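Local coordinates for protein phospho-2-dehydro-3-deoxyheptonate aldolase (Francisella tularensis, PDB 3TQK) that probably condenses phosphoenolpyruvate with D-erythrose 4-phosphate to make 3-deoxy-D-arabino-heptulosonate 7-phosphate, the first committed step toward chorismate, at residues A[17-22]-A[119-124]; A[24-29]-A[126-131]; A[31-36]-A[153-158]; A[38-43]-A[83-88]; A[71-76]-A[133-138]. One frame throughout, in Å; residues are numbered along the deposited sequence.

Interaction 1: A[17-22]-A[119-124]; sequences EVLIQD and GLRLAR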
# COMPACT_ATOMS: atom_id res chain seq x y z
N GLU A 17 -11.66 21.79 1.94
CA GLU A 17 -11.97 23.18 2.29
C GLU A 17 -13.46 23.45 2.34
O GLU A 17 -13.98 24.10 3.25
CB GLU A 17 -11.46 24.11 1.20
CG GLU A 17 -10.19 24.82 1.48
CD GLU A 17 -9.84 25.79 0.36
OE1 GLU A 17 -10.46 25.71 -0.74
OE2 GLU A 17 -8.94 26.62 0.58
N VAL A 18 -14.12 23.02 1.26
CA VAL A 18 -15.51 23.36 1.04
C VAL A 18 -16.36 22.59 2.04
O VAL A 18 -17.22 23.16 2.69
CB VAL A 18 -15.92 23.08 -0.42
CG1 VAL A 18 -17.40 23.23 -0.60
CG2 VAL A 18 -15.15 24.01 -1.38
N LEU A 19 -16.09 21.30 2.19
CA LEU A 19 -16.85 20.49 3.14
C LEU A 19 -16.62 20.93 4.57
O LEU A 19 -17.51 20.81 5.40
CB LEU A 19 -16.54 19.00 3.00
CG LEU A 19 -16.70 18.37 1.62
CD1 LEU A 19 -16.91 16.84 1.73
CD2 LEU A 19 -17.79 19.03 0.84
N ILE A 20 -15.42 21.42 4.87
CA ILE A 20 -15.10 21.97 6.19
C ILE A 20 -15.88 23.25 6.46
O ILE A 20 -16.34 23.46 7.57
CB ILE A 20 -13.57 22.17 6.37
CG1 ILE A 20 -12.88 20.80 6.44
CG2 ILE A 20 -13.25 22.98 7.67
CD1 ILE A 20 -11.37 20.81 6.24
N GLN A 21 -16.04 24.11 5.45
CA GLN A 21 -16.90 25.28 5.59
C GLN A 21 -18.35 24.88 5.79
O GLN A 21 -19.02 25.38 6.67
CB GLN A 21 -16.80 26.22 4.38
CG GLN A 21 -15.44 26.93 4.25
CD GLN A 21 -15.52 28.26 3.50
OE1 GLN A 21 -15.95 29.28 4.06
NE2 GLN A 21 -15.09 28.27 2.22
N ASP A 22 -18.83 23.96 4.95
CA ASP A 22 -20.20 23.46 5.03
C ASP A 22 -20.48 22.73 6.35
O ASP A 22 -21.57 22.86 6.91
CB ASP A 22 -20.51 22.51 3.86
CG ASP A 22 -20.62 23.24 2.52
OD1 ASP A 22 -20.74 24.48 2.49
OD2 ASP A 22 -20.60 22.56 1.47
N GLY A 119 -20.40 10.72 -0.61
CA GLY A 119 -19.80 9.86 0.39
C GLY A 119 -18.96 10.64 1.37
O GLY A 119 -19.12 10.50 2.59
N LEU A 120 -18.06 11.46 0.84
CA LEU A 120 -17.14 12.20 1.69
C LEU A 120 -17.92 13.17 2.55
O LEU A 120 -17.62 13.34 3.72
CB LEU A 120 -16.08 12.95 0.87
CG LEU A 120 -14.96 12.08 0.32
CD1 LEU A 120 -14.19 12.80 -0.81
CD2 LEU A 120 -14.04 11.68 1.46
N ARG A 121 -18.93 13.79 1.96
CA ARG A 121 -19.76 14.76 2.67
C ARG A 121 -20.53 14.13 3.81
O ARG A 121 -20.52 14.65 4.93
CB ARG A 121 -20.73 15.42 1.70
CG ARG A 121 -21.55 16.54 2.31
CD ARG A 121 -22.49 17.13 1.26
NE ARG A 121 -21.76 17.89 0.26
CZ ARG A 121 -21.32 19.14 0.42
NH1 ARG A 121 -21.52 19.80 1.55
NH2 ARG A 121 -20.67 19.73 -0.57
N LEU A 122 -21.18 13.00 3.55
CA LEU A 122 -21.92 12.31 4.61
C LEU A 122 -20.99 11.67 5.66
O LEU A 122 -21.36 11.57 6.84
CB LEU A 122 -22.87 11.28 3.99
CG LEU A 122 -23.96 11.87 3.07
CD1 LEU A 122 -24.92 10.77 2.61
CD2 LEU A 122 -24.74 13.00 3.74
N ALA A 123 -19.80 11.27 5.25
CA ALA A 123 -18.82 10.68 6.17
C ALA A 123 -18.40 11.73 7.19
O ALA A 123 -18.42 11.48 8.40
CB ALA A 123 -17.61 10.12 5.42
N ARG A 124 -18.02 12.90 6.69
CA ARG A 124 -17.63 13.98 7.57
C ARG A 124 -18.80 14.37 8.46
O ARG A 124 -18.62 14.56 9.66
CB ARG A 124 -17.16 15.20 6.80
CG ARG A 124 -16.61 16.29 7.71
CD ARG A 124 -16.28 17.57 6.98
NE ARG A 124 -16.07 18.63 7.95
CZ ARG A 124 -14.98 18.76 8.69
NH1 ARG A 124 -13.96 17.92 8.55
NH2 ARG A 124 -14.91 19.74 9.58
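Asp22 and Arg121 form a single-pronged salt bridge: Arg121 NH1 reaches Asp22 OD2 at 2.9 Å, with an almost straight N-H...O angle of 169°. The acceptor lies close to the guanidinium plane and offers its anti lone pair, the one turned away from OD1, while the two flat groups are tilted 35° apart. Leu19 packs over a face of the same guanidinium, its CD2 standing 3.3 Å from Arg121 NH2 and displaced toward the rim. The other branch, CD1, reaches across to the helix backbone, 3.7 Å from Arg121 CA, and meets Leu120 CB at 4.1 Å. One leucine thus wedges between the two helices, whose local axes cross at -40°, 10.5 Å apart. A second guanidinium, that of Arg124, carries Ile20 CG1 over its centre, with CG1 3.7 Å from Arg124 CZ.

A second shell fixes Arg124, whose chain runs extended from CG to NE: NE bonds to Ile23 O, NH1 to Tyr149 O, and NH2 forms a salt bridge with Glu152. Arg121 instead bends at chi3 to bring its tip to the aspartate. Helix 16-22, which precedes helix 27-45 in the chain, rests here on helix 116-132, the barrel helix leading into strand 137-140.

Interaction 2: A[24-29]-A[126-131]; sequences PLLKTS and LLSDLT
Direct polar contact between the segments centres on two hydroxyls. Ser29 OG and Thr131 OG1 are hydrogen-bonded at 2.8 Å, at the point where the backbones come closest. Thr131 holds OG1 in the crowded position between its backbone N and carbonyl carbon (chi1 54°), which also sets OG1 2.8 Å from Leu127 O, one turn back in its own helix.

Water-mediated bonds extend this network toward Pro24. One water donates to Pro24 O at 2.7 Å and is also hydrogen-bonded to Ser128 OG. A second is gripped three ways: it accepts from Leu26 N at 2.9 Å, and lies 2.8 Å from both Ser29 OG and Ser128 OG. Ser128, with OG anti to the backbone N (chi1 -179°), therefore meets both waters. The bridged stretch is the turn that leads into helix 27-45, Leu26 being its N-cap residue, and it is laid against helix 116-132 of the TIM barrel, the helix that leads into strand 137-140.

Van der Waals contact is slight, methyl groups against oxygens: Leu26 points toward the helix and brings CD1 to 3.9 Å from Ser128 OG, and Thr28 CG2 comes up to Thr131 O at 4.1 Å. Beyond the two segments, Thr32 OG1 lies between Thr28 O and Thr131 O, which can share its one proton.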
# COMPACT_ATOMS: atom_id res chain seq x y z
N PRO A 24 -18.66 22.53 9.74
CA PRO A 24 -17.55 23.02 10.53
C PRO A 24 -17.27 22.17 11.75
O PRO A 24 -18.15 21.44 12.21
CB PRO A 24 -18.00 24.43 10.95
CG PRO A 24 -19.48 24.41 10.88
CD PRO A 24 -19.82 23.45 9.79
N LEU A 25 -16.04 22.25 12.24
CA LEU A 25 -15.65 21.63 13.50
C LEU A 25 -16.37 22.34 14.63
O LEU A 25 -16.11 23.52 14.90
CB LEU A 25 -14.13 21.73 13.70
CG LEU A 25 -13.54 21.10 14.96
CD1 LEU A 25 -13.84 19.60 15.07
CD2 LEU A 25 -12.01 21.35 14.97
N LEU A 26 -17.30 21.64 15.27
CA LEU A 26 -18.10 22.24 16.34
C LEU A 26 -17.28 22.22 17.64
O LEU A 26 -16.30 21.47 17.75
CB LEU A 26 -19.42 21.48 16.50
CG LEU A 26 -20.36 21.50 15.27
CD1 LEU A 26 -21.53 20.53 15.44
CD2 LEU A 26 -20.89 22.92 14.99
N LYS A 27 -17.67 23.05 18.61
CA LYS A 27 -16.88 23.19 19.84
C LYS A 27 -16.86 21.89 20.64
O LYS A 27 -15.80 21.45 21.08
CB LYS A 27 -17.39 24.34 20.71
CG LYS A 27 -16.46 24.70 21.91
CD LYS A 27 -16.99 25.92 22.72
CE LYS A 27 -16.24 26.09 24.05
NZ LYS A 27 -16.75 27.23 24.87
N THR A 28 -18.02 21.26 20.81
CA THR A 28 -18.08 20.00 21.53
C THR A 28 -17.21 18.94 20.85
O THR A 28 -16.50 18.18 21.52
CB THR A 28 -19.52 19.47 21.70
OG1 THR A 28 -20.30 20.43 22.41
CG2 THR A 28 -19.53 18.15 22.50
N SER A 29 -17.27 18.90 19.52
CA SER A 29 -16.42 18.01 18.74
C SER A 29 -14.94 18.28 19.03
O SER A 29 -14.20 17.35 19.31
CB SER A 29 -16.71 18.15 17.23
OG SER A 29 -18.02 17.71 16.91
N LEU A 126 -21.30 12.61 9.46
CA LEU A 126 -21.49 11.58 10.49
C LEU A 126 -20.49 11.76 11.64
O LEU A 126 -20.87 11.75 12.82
CB LEU A 126 -21.35 10.18 9.88
CG LEU A 126 -21.50 9.00 10.84
CD1 LEU A 126 -22.82 9.07 11.62
CD2 LEU A 126 -21.38 7.71 10.06
N LEU A 127 -19.23 11.93 11.29
CA LEU A 127 -18.19 12.13 12.29
C LEU A 127 -18.41 13.40 13.08
O LEU A 127 -18.19 13.42 14.30
CB LEU A 127 -16.82 12.16 11.62
CG LEU A 127 -16.33 10.81 11.13
CD1 LEU A 127 -15.17 11.05 10.18
CD2 LEU A 127 -15.92 9.88 12.30
N SER A 128 -18.88 14.46 12.43
CA SER A 128 -19.24 15.68 13.14
C SER A 128 -20.32 15.38 14.19
O SER A 128 -20.15 15.73 15.35
CB SER A 128 -19.71 16.77 12.18
OG SER A 128 -20.03 17.97 12.86
N ASP A 129 -21.39 14.70 13.77
CA ASP A 129 -22.50 14.35 14.67
C ASP A 129 -22.08 13.49 15.87
O ASP A 129 -22.47 13.78 17.00
CB ASP A 129 -23.63 13.64 13.89
CG ASP A 129 -24.33 14.56 12.89
OD1 ASP A 129 -24.06 15.77 12.92
OD2 ASP A 129 -25.12 14.08 12.05
N LEU A 130 -21.29 12.45 15.61
CA LEU A 130 -20.86 11.54 16.67
C LEU A 130 -19.98 12.22 17.72
O LEU A 130 -20.23 12.09 18.93
CB LEU A 130 -20.14 10.34 16.07
CG LEU A 130 -21.00 9.42 15.20
CD1 LEU A 130 -20.12 8.42 14.46
CD2 LEU A 130 -22.03 8.71 16.04
N THR A 131 -18.96 12.95 17.27
CA THR A 131 -18.07 13.66 18.16
C THR A 131 -18.80 14.78 18.89
O THR A 131 -18.48 15.09 20.05
CB THR A 131 -16.87 14.27 17.43
OG1 THR A 131 -17.35 15.07 16.35
CG2 THR A 131 -15.92 13.17 16.92
O HOH W 1 -20.57 20.33 11.59
O HOH W 2 -17.95 18.91 14.43

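Interaction 3: A[31-36]-A[153-158]; sequences ETVRKS and LITWGA
This is a buried helix-to-barrel contact, made by helix 27-45 against the residues that lead into strand 156-159. All five touching residues are buried, and the backbones approach most closely at Val33 and Thr155. Its polar centre is a very short hydrogen bond, 2.6 Å between Ser36 OG and Thr155 OG1. Ser36 holds OG between its backbone N and carbonyl carbon (chi1 57°), so that it can donate back to Thr32 O at 2.5 Å, approaching from above the carbonyl plane, 28° out of it. Thr32 O also accepts the helical bond from Ser36 N, so two donors converge on one carbonyl. Thr155 meets the serine with its methyl too, CG2 lying 3.5 Å from Ser36 OG.

Val33 straddles the incoming chain: CG2 rests 3.8 Å from Leu153 O, and CG1 lies 4.0 Å from Ile154 O. The latter carbonyl is satisfied by a hydrogen bond from Arg37, a further residue of the same helix. Thr155 is itself tied by backbone bonding to Cys137 of the adjacent strand. A helix laid across the beginnings of the parallel strands in this way fits the class-I DAHP synthases, in which an N-terminal extension closes that end of the TIM barrel.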
# COMPACT_ATOMS: atom_id res chain seq x y z
N GLU A 31 -13.48 19.59 21.57
CA GLU A 31 -13.12 19.24 22.93
C GLU A 31 -13.12 17.74 23.17
O GLU A 31 -12.28 17.24 23.91
CB GLU A 31 -14.03 19.96 23.93
CG GLU A 31 -13.81 21.47 23.89
CD GLU A 31 -14.82 22.28 24.66
OE1 GLU A 31 -15.84 21.72 25.14
OE2 GLU A 31 -14.58 23.51 24.78
N THR A 32 -14.04 17.03 22.52
CA THR A 32 -14.06 15.57 22.57
C THR A 32 -12.78 14.99 21.95
O THR A 32 -12.18 14.07 22.51
CB THR A 32 -15.30 14.99 21.86
OG1 THR A 32 -16.48 15.46 22.51
CG2 THR A 32 -15.31 13.45 21.88
N VAL A 33 -12.37 15.53 20.81
CA VAL A 33 -11.19 15.02 20.14
C VAL A 33 -9.93 15.34 20.95
O VAL A 33 -9.11 14.46 21.19
CB VAL A 33 -11.04 15.57 18.70
CG1 VAL A 33 -9.75 15.06 18.07
CG2 VAL A 33 -12.24 15.16 17.83
N ARG A 34 -9.81 16.59 21.38
CA ARG A 34 -8.64 17.03 22.12
C ARG A 34 -8.43 16.16 23.35
O ARG A 34 -7.34 15.64 23.58
CB ARG A 34 -8.77 18.49 22.55
CG ARG A 34 -7.52 19.00 23.31
CD ARG A 34 -7.67 20.44 23.74
NE ARG A 34 -8.83 20.60 24.61
CZ ARG A 34 -9.39 21.78 24.90
NH1 ARG A 34 -8.89 22.91 24.40
NH2 ARG A 34 -10.46 21.82 25.68
N LYS A 35 -9.50 15.99 24.12
CA LYS A 35 -9.45 15.24 25.36
C LYS A 35 -9.21 13.75 25.11
O LYS A 35 -8.30 13.16 25.71
CB LYS A 35 -10.75 15.44 26.13
CG LYS A 35 -10.88 14.67 27.45
CD LYS A 35 -12.24 15.01 28.07
CE LYS A 35 -12.49 14.31 29.39
NZ LYS A 35 -13.47 15.14 30.19
N SER A 36 -10.00 13.15 24.24
CA SER A 36 -9.90 11.72 24.00
C SER A 36 -8.55 11.33 23.40
O SER A 36 -8.04 10.24 23.67
CB SER A 36 -11.04 11.23 23.09
OG SER A 36 -11.08 11.92 21.86
N LEU A 153 -11.41 15.13 13.20
CA LEU A 153 -12.53 14.55 13.96
C LEU A 153 -12.19 13.14 14.47
O LEU A 153 -12.99 12.51 15.17
CB LEU A 153 -13.76 14.48 13.07
CG LEU A 153 -14.37 15.83 12.68
CD1 LEU A 153 -15.28 15.68 11.46
CD2 LEU A 153 -15.12 16.45 13.86
N ILE A 154 -10.99 12.66 14.14
CA ILE A 154 -10.55 11.30 14.48
C ILE A 154 -9.60 11.34 15.68
O ILE A 154 -8.59 12.08 15.69
CB ILE A 154 -9.85 10.65 13.29
CG1 ILE A 154 -10.86 10.46 12.15
CG2 ILE A 154 -9.20 9.30 13.67
CD1 ILE A 154 -12.10 9.70 12.54
N THR A 155 -9.94 10.54 16.69
CA THR A 155 -9.15 10.36 17.91
C THR A 155 -8.06 9.31 17.73
O THR A 155 -6.94 9.48 18.20
CB THR A 155 -10.05 9.91 19.05
OG1 THR A 155 -10.91 11.00 19.43
CG2 THR A 155 -9.21 9.43 20.26
N TRP A 156 -8.42 8.22 17.06
CA TRP A 156 -7.55 7.08 16.87
C TRP A 156 -7.79 6.52 15.49
O TRP A 156 -8.94 6.37 15.09
CB TRP A 156 -7.88 6.00 17.89
CG TRP A 156 -7.10 4.74 17.74
CD1 TRP A 156 -5.94 4.44 18.38
CD2 TRP A 156 -7.43 3.62 16.94
NE1 TRP A 156 -5.51 3.20 18.01
CE2 TRP A 156 -6.42 2.67 17.13
CE3 TRP A 156 -8.47 3.32 16.06
CZ2 TRP A 156 -6.42 1.44 16.48
CZ3 TRP A 156 -8.48 2.10 15.42
CH2 TRP A 156 -7.45 1.18 15.63
N GLY A 157 -6.73 6.21 14.77
CA GLY A 157 -6.87 5.67 13.41
C GLY A 157 -6.08 4.41 13.21
O GLY A 157 -5.23 4.08 14.02
N ALA A 158 -6.34 3.72 12.11
CA ALA A 158 -5.66 2.47 11.80
C ALA A 158 -5.08 2.46 10.40
O ALA A 158 -5.67 3.04 9.48
CB ALA A 158 -6.60 1.30 11.97

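Interaction 4: A[38-43]-A[83-88]; sequences KEIANI and DILIIM
The carboxylate of Glu39 is the flat group that meets the strand, and it does so through one oxygen, OE1, which lies 3.3 Å from Leu85 CD1. That same oxygen forms a salt bridge with Arg50, which probably keeps the charge tolerable beside a leucine methyl. Glu39 runs extended beyond CG, and its CB touches the leucine as well, at 4.0 Å from Leu85 CD2.

The rest of the contact is aliphatic and converges on Leu85, whose CG stands anti to the backbone N (chi1 180°) and so projects its branches at the helix. CD2 is the branch with more partners across the contact: it lies 3.7 Å from the backbone N of Ile40 and also touches Ile40 CB and Ile43 CD1. Ile43 also sets CD1 3.8 Å from Leu85 CB, crossing the leucine obliquely, while Ile40 crosses it at about a right angle. Further along the strand, Ile40 CD1 and Ile87 CD1 meet tip to tip at 4.2 Å.

Leu85 and Ile87 face helix 27-45, whereas Ile84 and Ile86 pack on helices 327-344 and 63-80. This inward and outward split is that of a TIM-barrel strand; the inward residues here meet the N-terminal helix that closes this end of the barrel, as in class-I DAHP synthases.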
# COMPACT_ATOMS: atom_id res chain seq x y z
N LYS A 38 -5.62 12.81 24.08
CA LYS A 38 -4.69 12.76 25.20
C LYS A 38 -4.90 11.46 25.98
O LYS A 38 -3.95 10.77 26.32
CB LYS A 38 -4.86 13.97 26.13
CG LYS A 38 -4.39 15.30 25.56
CD LYS A 38 -4.55 16.39 26.64
CE LYS A 38 -4.77 17.79 26.06
NZ LYS A 38 -5.50 18.67 27.05
N GLU A 39 -6.16 11.14 26.23
CA GLU A 39 -6.51 9.92 26.93
C GLU A 39 -6.02 8.63 26.24
O GLU A 39 -5.47 7.76 26.92
CB GLU A 39 -8.01 9.86 27.18
CG GLU A 39 -8.48 10.95 28.19
CD GLU A 39 -9.94 10.80 28.62
OE1 GLU A 39 -10.62 9.85 28.15
OE2 GLU A 39 -10.40 11.64 29.45
N ILE A 40 -6.19 8.49 24.93
CA ILE A 40 -5.73 7.26 24.26
C ILE A 40 -4.20 7.22 24.17
O ILE A 40 -3.62 6.14 24.28
CB ILE A 40 -6.36 7.05 22.85
CG1 ILE A 40 -6.08 5.64 22.32
CG2 ILE A 40 -5.86 8.09 21.84
CD1 ILE A 40 -6.55 4.51 23.21
N ALA A 41 -3.56 8.37 23.98
CA ALA A 41 -2.09 8.42 23.96
C ALA A 41 -1.50 7.88 25.27
O ALA A 41 -0.57 7.08 25.25
CB ALA A 41 -1.58 9.85 23.67
N ASN A 42 -2.07 8.29 26.40
CA ASN A 42 -1.62 7.84 27.71
C ASN A 42 -1.86 6.35 27.95
O ASN A 42 -1.04 5.67 28.55
CB ASN A 42 -2.28 8.65 28.81
CG ASN A 42 -1.65 10.02 28.98
OD1 ASN A 42 -0.42 10.14 29.06
ND2 ASN A 42 -2.48 11.05 29.08
N ILE A 43 -2.99 5.85 27.47
CA ILE A 43 -3.24 4.42 27.54
C ILE A 43 -2.22 3.66 26.67
O ILE A 43 -1.64 2.68 27.12
CB ILE A 43 -4.68 4.08 27.16
CG1 ILE A 43 -5.64 4.64 28.22
CG2 ILE A 43 -4.86 2.58 27.05
CD1 ILE A 43 -7.11 4.72 27.78
N ASP A 83 -12.81 2.56 33.96
CA ASP A 83 -12.09 1.33 33.59
C ASP A 83 -11.75 1.22 32.11
O ASP A 83 -10.80 0.54 31.75
CB ASP A 83 -12.94 0.13 33.99
CG ASP A 83 -13.21 0.09 35.47
OD1 ASP A 83 -12.26 0.37 36.22
OD2 ASP A 83 -14.35 -0.22 35.89
N ILE A 84 -12.51 1.90 31.27
CA ILE A 84 -12.49 1.68 29.83
C ILE A 84 -12.61 3.00 29.09
O ILE A 84 -13.41 3.84 29.48
CB ILE A 84 -13.70 0.80 29.45
CG1 ILE A 84 -13.38 -0.67 29.60
CG2 ILE A 84 -14.14 1.03 28.05
CD1 ILE A 84 -14.63 -1.53 29.38
N LEU A 85 -11.82 3.18 28.04
CA LEU A 85 -12.02 4.29 27.11
C LEU A 85 -12.71 3.74 25.86
O LEU A 85 -12.12 2.93 25.14
CB LEU A 85 -10.71 4.97 26.73
CG LEU A 85 -10.82 6.15 25.76
CD1 LEU A 85 -11.66 7.30 26.34
CD2 LEU A 85 -9.43 6.66 25.35
N ILE A 86 -13.96 4.14 25.64
CA ILE A 86 -14.75 3.68 24.51
C ILE A 86 -14.56 4.64 23.36
O ILE A 86 -14.73 5.85 23.51
CB ILE A 86 -16.26 3.57 24.85
CG1 ILE A 86 -16.49 2.41 25.82
CG2 ILE A 86 -17.07 3.32 23.58
CD1 ILE A 86 -17.83 2.43 26.49
N ILE A 87 -14.17 4.07 22.22
CA ILE A 87 -13.99 4.82 20.98
C ILE A 87 -14.85 4.15 19.93
O ILE A 87 -14.73 2.95 19.71
CB ILE A 87 -12.54 4.81 20.50
CG1 ILE A 87 -11.62 5.42 21.57
CG2 ILE A 87 -12.42 5.58 19.17
CD1 ILE A 87 -10.16 5.39 21.19
N MSE A 88 -15.72 4.91 19.28
CA MSE A 88 -16.59 4.29 18.30
C MSE A 88 -15.94 4.10 16.95
O MSE A 88 -15.36 5.03 16.39
CB MSE A 88 -17.86 5.07 18.06
CG MSE A 88 -18.64 4.35 16.95
SE MSE A 88 -20.41 4.81 17.02
CE MSE A 88 -21.09 4.15 15.29

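Interaction 5: A[71-76]-A[133-138]; sequences TKLKEQ and MGLPCA
Lys74, Met133 and Leu135 carry this contact. The lysine stretches along the turn that follows helix 116-132: CG is anti to the backbone N, and a bend at chi2 (66°) lays the rest of the chain over the peptide. CE rests 3.5 Å from Met133 O. Beyond it, NZ makes a weak hydrogen bond to Gly134 O, also at 3.5 Å, and a water adds a second, bridged path, accepting from Lys74 NZ at 3.0 Å and donating to Gly134 O at 2.7 Å. One carbonyl is therefore approached both directly and through solvent.

Gly134 ends helix 116-132 in a Schellman motif. Its positive phi of 93° would jam a CB against the preceding carbonyl, which by itself accounts for glycine at this turn; Lys74 NZ lies close on the side where a CB would point.

Met133, modelled as selenomethionine, bends at chi3 and sets its terminal CE 3.7 Å from Thr71 N, against the helix backbone. Leu135 fills the inner side: its CG lies 4.2 Å from Lys74 CB, while its CD2 meets Leu73 CD2 at 4.1 Å, the two leucines crossing obliquely. Leu73 continues inward to Ile86 and Met88 of strand 84-89, and Phe327 of helix 327-344 also touches it. Helix 63-80 thereby packs outside the barrel against the loop that feeds strand 137-140, which is hydrogen-bonded through its backbone to strand 84-89 (Ala138 with Met88).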
# COMPACT_ATOMS: atom_id res chain seq x y z
N THR A 71 -25.93 6.45 20.07
CA THR A 71 -26.73 6.82 21.22
C THR A 71 -26.67 5.74 22.30
O THR A 71 -26.44 6.03 23.47
CB THR A 71 -28.20 7.05 20.81
OG1 THR A 71 -28.23 7.96 19.70
CG2 THR A 71 -29.02 7.60 21.99
N LYS A 72 -26.88 4.49 21.89
CA LYS A 72 -26.80 3.37 22.80
C LYS A 72 -25.40 3.26 23.40
O LYS A 72 -25.26 3.03 24.59
CB LYS A 72 -27.19 2.06 22.10
CG LYS A 72 -28.71 1.83 22.00
CD LYS A 72 -29.05 0.54 21.23
CE LYS A 72 -30.10 -0.31 21.97
NZ LYS A 72 -31.36 0.43 22.28
N LEU A 73 -24.37 3.42 22.58
CA LEU A 73 -23.00 3.35 23.07
C LEU A 73 -22.71 4.46 24.08
O LEU A 73 -22.16 4.21 25.14
CB LEU A 73 -22.01 3.39 21.90
CG LEU A 73 -20.57 2.97 22.21
CD1 LEU A 73 -20.49 1.50 22.57
CD2 LEU A 73 -19.68 3.29 21.04
N LYS A 74 -23.09 5.69 23.75
CA LYS A 74 -22.83 6.83 24.62
C LYS A 74 -23.48 6.60 25.99
O LYS A 74 -22.94 7.02 26.99
CB LYS A 74 -23.29 8.14 23.96
CG LYS A 74 -23.09 9.42 24.78
CD LYS A 74 -21.61 9.75 25.01
CE LYS A 74 -21.45 10.95 25.96
NZ LYS A 74 -20.03 11.06 26.44
N GLU A 75 -24.59 5.89 26.02
CA GLU A 75 -25.28 5.57 27.27
C GLU A 75 -24.44 4.69 28.18
O GLU A 75 -24.58 4.77 29.39
CB GLU A 75 -26.61 4.86 27.00
CG GLU A 75 -27.80 5.75 26.76
CD GLU A 75 -29.12 4.97 26.74
OE1 GLU A 75 -30.00 5.25 27.58
OE2 GLU A 75 -29.25 4.06 25.89
N GLN A 76 -23.61 3.84 27.60
CA GLN A 76 -22.79 2.92 28.37
C GLN A 76 -21.54 3.57 28.93
O GLN A 76 -20.93 3.05 29.87
CB GLN A 76 -22.36 1.74 27.51
CG GLN A 76 -23.50 0.90 27.00
CD GLN A 76 -24.27 0.26 28.12
OE1 GLN A 76 -23.69 -0.36 29.02
NE2 GLN A 76 -25.58 0.41 28.09
N MSE A 133 -21.77 14.53 19.89
CA MSE A 133 -22.45 13.84 20.99
C MSE A 133 -21.49 13.49 22.14
O MSE A 133 -21.91 12.97 23.16
CB MSE A 133 -23.08 12.54 20.50
CG MSE A 133 -24.27 12.70 19.57
SE MSE A 133 -24.60 11.01 18.66
CE MSE A 133 -24.37 9.83 20.19
N GLY A 134 -20.20 13.76 21.94
CA GLY A 134 -19.18 13.47 22.96
C GLY A 134 -18.52 12.11 22.82
O GLY A 134 -17.88 11.65 23.76
N LEU A 135 -18.68 11.47 21.65
CA LEU A 135 -18.11 10.15 21.39
C LEU A 135 -16.85 10.27 20.57
O LEU A 135 -16.89 10.76 19.44
CB LEU A 135 -19.08 9.25 20.59
CG LEU A 135 -20.04 8.34 21.35
CD1 LEU A 135 -21.08 7.74 20.38
CD2 LEU A 135 -19.30 7.25 22.10
N PRO A 136 -15.72 9.79 21.11
CA PRO A 136 -14.54 9.70 20.26
C PRO A 136 -14.74 8.68 19.16
O PRO A 136 -15.43 7.67 19.38
CB PRO A 136 -13.44 9.21 21.21
CG PRO A 136 -14.04 9.16 22.58
CD PRO A 136 -15.51 9.26 22.46
N CYS A 137 -14.12 8.94 18.01
CA CYS A 137 -14.27 8.10 16.82
C CYS A 137 -12.96 7.56 16.25
O CYS A 137 -11.94 8.24 16.30
CB CYS A 137 -14.97 8.92 15.74
SG CYS A 137 -16.66 9.29 16.12
N ALA A 138 -13.04 6.36 15.68
CA ALA A 138 -11.95 5.66 15.01
C ALA A 138 -12.27 5.41 13.54
O ALA A 138 -13.42 5.14 13.19
CB ALA A 138 -11.71 4.31 15.70
O HOH W 3 -17.84 9.42 25.21

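Overall arrangement
Interactions 3 and 4 are the buried pair, where successive turns of helix 27-45 meet the lead-in to one strand and then a strand itself at the floor of the barrel; the first rests on a tight hydroxyl pair, the second on aliphatic packing. Interaction 2 uses the start of that helix and is bridged by water, as befits its half-exposed place. Interaction 1 shares helix 116-132 with it and lies farthest from the chain's centre, using guanidinium groups and a salt bridge. Interaction 5 lies on the outer side of the barrel and mixes leucines with a solvent-linked lysine. Backbone bonds between Met88 and Ala138, and between Cys137 and Thr155, tie 4, 5 and 3 into one sheet.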